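Local coordinates for copper induced nitroreductase D (Lactococcus lactis, PDB 2WQF), which binds flavin mononucleotide and probably acts as an FMN-dependent nitroreductase, induced by copper and involved in defence against oxidative stress, at residues 2-5 with 6-9; 105-108 with 109-113; 139-143 with 144-148. All coordinates share one frame; numbering follows the deposited sequence.

Contact 1 (2-5 with 6-9)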
# COMPACT_ATOMS: atom_id res chain seq x y z
N SER A 2 -1.41 -12.76 15.96
CA SER A 2 -2.32 -12.59 14.84
C SER A 2 -1.72 -11.62 13.77
O SER A 2 -0.71 -10.91 13.99
CB SER A 2 -3.64 -12.00 15.37
OG SER A 2 -3.45 -10.65 15.82
N PHE A 3 -2.38 -11.54 12.64
CA PHE A 3 -2.06 -10.56 11.61
C PHE A 3 -2.24 -9.13 12.12
O PHE A 3 -1.40 -8.26 11.89
CB PHE A 3 -2.94 -10.79 10.36
CG PHE A 3 -2.68 -9.81 9.26
CD1 PHE A 3 -1.49 -9.84 8.56
CD2 PHE A 3 -3.60 -8.83 8.95
CE1 PHE A 3 -1.23 -8.92 7.58
CE2 PHE A 3 -3.34 -7.91 7.98
CZ PHE A 3 -2.15 -7.96 7.28
N ILE A 4 -3.33 -8.88 12.83
CA ILE A 4 -3.59 -7.53 13.34
C ILE A 4 -2.48 -7.13 14.33
O ILE A 4 -2.00 -6.01 14.31
CB ILE A 4 -4.96 -7.43 14.00
CG1 ILE A 4 -6.08 -7.58 12.96
CG2 ILE A 4 -5.09 -6.11 14.74
CD1 ILE A 4 -6.05 -6.56 11.84
N LYS A 5 -2.08 -8.06 15.17
CA LYS A 5 -0.96 -7.84 16.07
C LYS A 5 0.33 -7.51 15.32
O LYS A 5 1.08 -6.62 15.72
CB LYS A 5 -0.76 -9.08 16.94
CG LYS A 5 -1.91 -9.40 17.87
CD LYS A 5 -2.12 -8.37 18.94
CE LYS A 5 -3.35 -8.77 19.77
NZ LYS A 5 -3.10 -10.06 20.49
N SER A 6 0.57 -8.18 14.19
CA SER A 6 1.75 -7.88 13.38
C SER A 6 1.66 -6.45 12.88
O SER A 6 2.66 -5.72 12.89
CB SER A 6 1.89 -8.86 12.20
OG SER A 6 2.09 -10.18 12.66
N LEU A 7 0.47 -6.04 12.44
CA LEU A 7 0.29 -4.67 11.96
C LEU A 7 0.56 -3.67 13.07
O LEU A 7 1.22 -2.66 12.86
CB LEU A 7 -1.12 -4.43 11.40
CG LEU A 7 -1.50 -5.21 10.14
CD1 LEU A 7 -2.88 -4.72 9.70
CD2 LEU A 7 -0.50 -5.05 9.02
N GLU A 8 0.00 -3.94 14.25
CA GLU A 8 0.15 -3.05 15.39
C GLU A 8 1.62 -2.92 15.81
O GLU A 8 2.04 -1.86 16.26
CB GLU A 8 -0.74 -3.52 16.54
CG GLU A 8 -0.84 -2.52 17.68
CD GLU A 8 -1.91 -2.88 18.68
OE1 GLU A 8 -2.54 -3.95 18.52
OE2 GLU A 8 -2.12 -2.08 19.62
N ASN A 9 2.39 -3.99 15.63
CA ASN A 9 3.78 -4.02 16.07
C ASN A 9 4.73 -3.23 15.16
O ASN A 9 5.82 -2.84 15.59
CB ASN A 9 4.24 -5.47 16.20
CG ASN A 9 5.62 -5.59 16.80
OD1 ASN A 9 5.87 -5.12 17.92
ND2 ASN A 9 6.53 -6.21 16.06

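Contact 2 (105-108 with 109-113)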
# COMPACT_ATOMS: atom_id res chain seq x y z
N GLN A 105 9.00 2.03 -14.61
CA GLN A 105 8.21 2.81 -15.56
C GLN A 105 8.10 2.17 -16.94
O GLN A 105 7.18 2.46 -17.69
CB GLN A 105 8.80 4.22 -15.69
CG GLN A 105 8.84 4.97 -14.35
CD GLN A 105 7.49 5.01 -13.67
OE1 GLN A 105 6.54 5.62 -14.17
NE2 GLN A 105 7.39 4.34 -12.53
N ALA A 106 9.05 1.30 -17.27
CA ALA A 106 8.99 0.62 -18.56
C ALA A 106 7.81 -0.36 -18.60
O ALA A 106 7.11 -0.50 -19.61
CB ALA A 106 10.30 -0.10 -18.85
N VAL A 107 7.56 -1.03 -17.49
CA VAL A 107 6.41 -1.91 -17.37
C VAL A 107 5.11 -1.10 -17.36
O VAL A 107 4.15 -1.44 -18.04
CB VAL A 107 6.51 -2.78 -16.09
CG1 VAL A 107 5.25 -3.61 -15.90
CG2 VAL A 107 7.71 -3.71 -16.19
N VAL A 108 5.07 -0.02 -16.58
CA VAL A 108 3.89 0.83 -16.56
C VAL A 108 3.54 1.28 -17.98
O VAL A 108 2.40 1.16 -18.41
CB VAL A 108 4.07 2.06 -15.63
CG1 VAL A 108 2.88 3.00 -15.73
CG2 VAL A 108 4.29 1.61 -14.20
N LYS A 109 4.54 1.77 -18.70
CA LYS A 109 4.33 2.26 -20.06
C LYS A 109 3.84 1.14 -20.98
O LYS A 109 2.97 1.34 -21.84
CB LYS A 109 5.63 2.88 -20.60
CG LYS A 109 5.53 3.49 -22.00
CD LYS A 109 6.84 4.22 -22.38
CE LYS A 109 6.81 4.82 -23.79
NZ LYS A 109 7.08 3.80 -24.85
N ASN A 110 4.41 -0.05 -20.83
CA ASN A 110 4.00 -1.19 -21.64
C ASN A 110 2.54 -1.56 -21.41
O ASN A 110 1.81 -1.88 -22.35
CB ASN A 110 4.88 -2.40 -21.33
CG ASN A 110 6.23 -2.31 -21.99
OD1 ASN A 110 6.43 -1.51 -22.91
ND2 ASN A 110 7.17 -3.13 -21.54
N LEU A 111 2.11 -1.50 -20.15
CA LEU A 111 0.74 -1.81 -19.78
C LEU A 111 -0.20 -0.76 -20.37
O LEU A 111 -1.27 -1.07 -20.89
CB LEU A 111 0.60 -1.85 -18.26
CG LEU A 111 1.22 -3.06 -17.59
CD1 LEU A 111 1.38 -2.85 -16.11
CD2 LEU A 111 0.36 -4.27 -17.86
N GLN A 112 0.22 0.50 -20.31
CA GLN A 112 -0.56 1.59 -20.88
C GLN A 112 -0.79 1.39 -22.38
O GLN A 112 -1.86 1.74 -22.91
CB GLN A 112 0.16 2.92 -20.64
CG GLN A 112 0.17 3.39 -19.19
CD GLN A 112 0.92 4.71 -19.04
OE1 GLN A 112 2.10 4.81 -19.39
NE2 GLN A 112 0.23 5.73 -18.55
N GLU A 113 0.22 0.85 -23.07
CA GLU A 113 0.16 0.61 -24.51
C GLU A 113 -0.69 -0.60 -24.85
O GLU A 113 -1.39 -0.60 -25.87
CB GLU A 113 1.57 0.39 -25.06
CG GLU A 113 2.49 1.61 -24.95
CD GLU A 113 3.94 1.29 -25.29
OE1 GLU A 113 4.24 0.12 -25.64
OE2 GLU A 113 4.77 2.21 -25.20

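Contact 3 (139-143 with 144-148)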
# COMPACT_ATOMS: atom_id res chain seq x y z
N THR A 139 6.55 -4.18 7.85
CA THR A 139 5.91 -5.02 8.84
C THR A 139 6.64 -6.35 8.99
O THR A 139 6.80 -6.85 10.11
CB THR A 139 4.41 -5.26 8.49
OG1 THR A 139 3.76 -4.00 8.33
CG2 THR A 139 3.75 -6.05 9.59
N ALA A 140 7.12 -6.92 7.89
CA ALA A 140 7.88 -8.16 7.96
C ALA A 140 9.17 -7.98 8.79
O ALA A 140 9.56 -8.85 9.59
CB ALA A 140 8.19 -8.69 6.55
N LEU A 141 9.83 -6.85 8.60
CA LEU A 141 11.03 -6.52 9.37
C LEU A 141 10.69 -6.38 10.86
O LEU A 141 11.43 -6.86 11.72
CB LEU A 141 11.66 -5.24 8.83
CG LEU A 141 12.33 -5.31 7.46
CD1 LEU A 141 12.73 -3.92 7.00
CD2 LEU A 141 13.51 -6.23 7.48
N ALA A 142 9.56 -5.75 11.17
CA ALA A 142 9.15 -5.59 12.56
C ALA A 142 8.94 -6.96 13.20
O ALA A 142 9.23 -7.15 14.38
CB ALA A 142 7.90 -4.72 12.67
N GLU A 143 8.43 -7.92 12.42
CA GLU A 143 8.23 -9.26 12.96
C GLU A 143 9.55 -9.96 13.29
O GLU A 143 9.59 -10.82 14.17
CB GLU A 143 7.36 -10.10 12.02
CG GLU A 143 5.91 -9.65 12.01
CD GLU A 143 5.16 -9.99 13.30
OE1 GLU A 143 4.71 -11.16 13.45
OE2 GLU A 143 5.05 -9.08 14.16
N LEU A 144 10.63 -9.58 12.61
CA LEU A 144 11.97 -10.08 12.96
C LEU A 144 12.56 -9.36 14.16
O LEU A 144 13.66 -9.69 14.61
CB LEU A 144 12.92 -9.93 11.77
CG LEU A 144 12.58 -10.71 10.51
CD1 LEU A 144 13.60 -10.38 9.45
CD2 LEU A 144 12.55 -12.17 10.82
N GLY A 145 11.86 -8.36 14.68
CA GLY A 145 12.33 -7.56 15.81
C GLY A 145 13.17 -6.36 15.42
O GLY A 145 13.77 -5.70 16.28
N LEU A 146 13.20 -6.06 14.12
CA LEU A 146 13.93 -4.92 13.57
C LEU A 146 13.01 -3.74 13.39
O LEU A 146 11.84 -3.89 13.08
CB LEU A 146 14.57 -5.28 12.24
CG LEU A 146 15.61 -6.39 12.30
CD1 LEU A 146 16.25 -6.67 10.94
CD2 LEU A 146 16.67 -6.09 13.34
N GLY A 147 13.53 -2.54 13.58
CA GLY A 147 12.75 -1.34 13.36
C GLY A 147 13.09 -0.73 12.02
O GLY A 147 14.08 -1.08 11.38
N ALA A 148 12.27 0.21 11.60
CA ALA A 148 12.50 0.91 10.34
C ALA A 148 11.77 2.23 10.34
O ALA A 148 10.83 2.45 11.12
CB ALA A 148 12.05 0.05 9.13

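Contact 1 (2-5 with 6-9)
Phe3 and Leu7 meet one turn apart, with the leucine lying over one face of the phenylalanine ring. Leu7 CG is the atom above that face, 4.2 Å from the centroid of the Phe3 ring and shifted toward its rim. Its two methyls spread over the far end of the ring: Leu7 CD1 lies 3.7 Å from Phe3 CE2, and Leu7 CD2 lies 3.8 Å from Phe3 CZ. The contact is a CH-pi one. The Phe3 CB bond itself leads away from 6-9. The ring comes back because CG is anti to the backbone N (chi1 179°), which sets its far end beside the next turn. In Leu7 the first torsion (chi1 -66°) places CG beside its own backbone N. That turns the side chain back toward the preceding turn, with Leu7 CG 3.5 Å from Phe3 O and its methyls over the ring. Ile4 adds a looser apolar touch, its CD1 being 4.2 Å from Leu7 CD1.

All of this sits on helix 3-9, a short N-terminal helix at the subunit interface. Phe3 packs on Thr139 of the second subunit, Leu7 on Asn136 and Ile4 on Glu32 of that same neighbouring chain.

Backbone bonds step along the helix. Leu7 N gives to Phe3 O, Glu8 N to Ile4 O at 2.9 Å, and Asn9 N to Lys5 O. Ser2 O receives Ser6 N at 3.0 Å. Ser6 OG is 3.2 Å from Ser2 O, but Glu143 OE1 of the same chain, on helix 121-143, is a weak, probable hydrogen-bond partner of the same hydroxyl. At the start of the helix Lys5 N gives to Ser2 OG in an ST motif, though the place of that oxygen is less sure.

Contact 2 (105-108 with 109-113)
Lys109 N gives a 2.9 Å hydrogen bond to Gln105 O, the first of four i to i+4 bonds from 109-112 back to 105-108 on helix 105-114. Asn110 N, Leu111 N and Gln112 N follow in the same way, to Ala106 O, Val107 O and Val108 O.

The side chains of Val107 and Leu111 run side by side and point the same way, with Val107 CG1 3.9 Å from Leu111 CD1. Leu111 also touches Phe122 of helix 121-143. Gln112 crosses Val108 at an angle, its chain extended beyond CG. The first torsion (chi1 -70°) brings Gln112 CG within 3.2 Å of Val108 O, and Gln112 OE1 lies 4.2 Å from Val108 CG1. Gln112 also packs on Phe122 and Pro123, and its NE2 bonds to Ala119 O. Replacing Gln112 by an alanine is likely to leave Ala119 O without this donor and open a gap beside Val108 and Phe122.

Lys109 stretches out and bends only at its end, where NZ makes a 2.8 Å salt bridge to Glu113 OE2. The chemistry is thus divided: apolar and amide groups join the helix to the fold, while opposite charges pair on its exposed side.

Contact 3 (139-143 with 144-148)
Backbone hydrogen bonds dominate where 139-143 runs into 144-148. Leu146 N gives to Leu141 O at 3.1 Å, reaching back five residues, and its approach is well tilted from the carbonyl plane. Gly145 N gives to Ala142 O at 2.9 Å. That donor stands above the carbonyl plane, with a C=O...N angle of only 112°. Leu144 N bonds to Ala140 O at 3.3 Å and makes a weak second bond to Leu141 O. The carbonyl of Leu141 is therefore shared between Leu146 N and Leu144 N. A CA-H...O contact supplements these bonds: Ala142 CA is 3.2 Å from Leu146 O.

Leu144 packs against carbonyl oxygens of the last turn. Its CB sits 3.4 Å from Leu141 O. With Leu144 CG beside its own backbone N (chi1 -62°), the leucine turns back along the helix end, and CG comes 3.7 Å from Ala140 O.

The apolar contact across the segments is loose, Leu141 CD2 lying 4.4 Å from Leu146 CD1. Leu141 and Leu146 both press on Val26 of helix 23-35, and Leu144 rests on Thr29 of that helix. Leu141 also reaches Leu177 and Phe179 of strand 171-182.

Among polar side chains, Thr139 bonds through OG1 to Val135 O, and Glu143 lies on the exposed side. Ala142 and Glu143 both touch Asn9 of helix 3-9. Ala142 is also near Arg10, one of the residues that bind FMN.

Gly145 takes a positive phi (88°), at which a CB would be jammed against the carbonyl oxygen of Leu144. With the bonds back into the last turn, this makes a Schellman motif. It ends helix 121-143 and leads the chain toward strand 146-151 of the antiparallel sheet.

How the contacts relate
From the N terminus, contact 1 comes first, within helix 3-9. Contact 2 follows within helix 105-114, and contact 3 lies where helix 121-143 passes into strand 146-151. The three stand in series. None nests in or crosses another, and each is local, so no long loop is closed. Contacts 1 and 3 meet in space, their centres about 11 Å apart, joining the N-terminal helix to the end of helix 121-143. Both also touch the second subunit. Contact 2 is remote, its centre about 32 Å from that of contact 3, beyond the chain's centre. Helix 121-143 links the regions: residues near its start pack on contact 2, and its end belongs to contact 3.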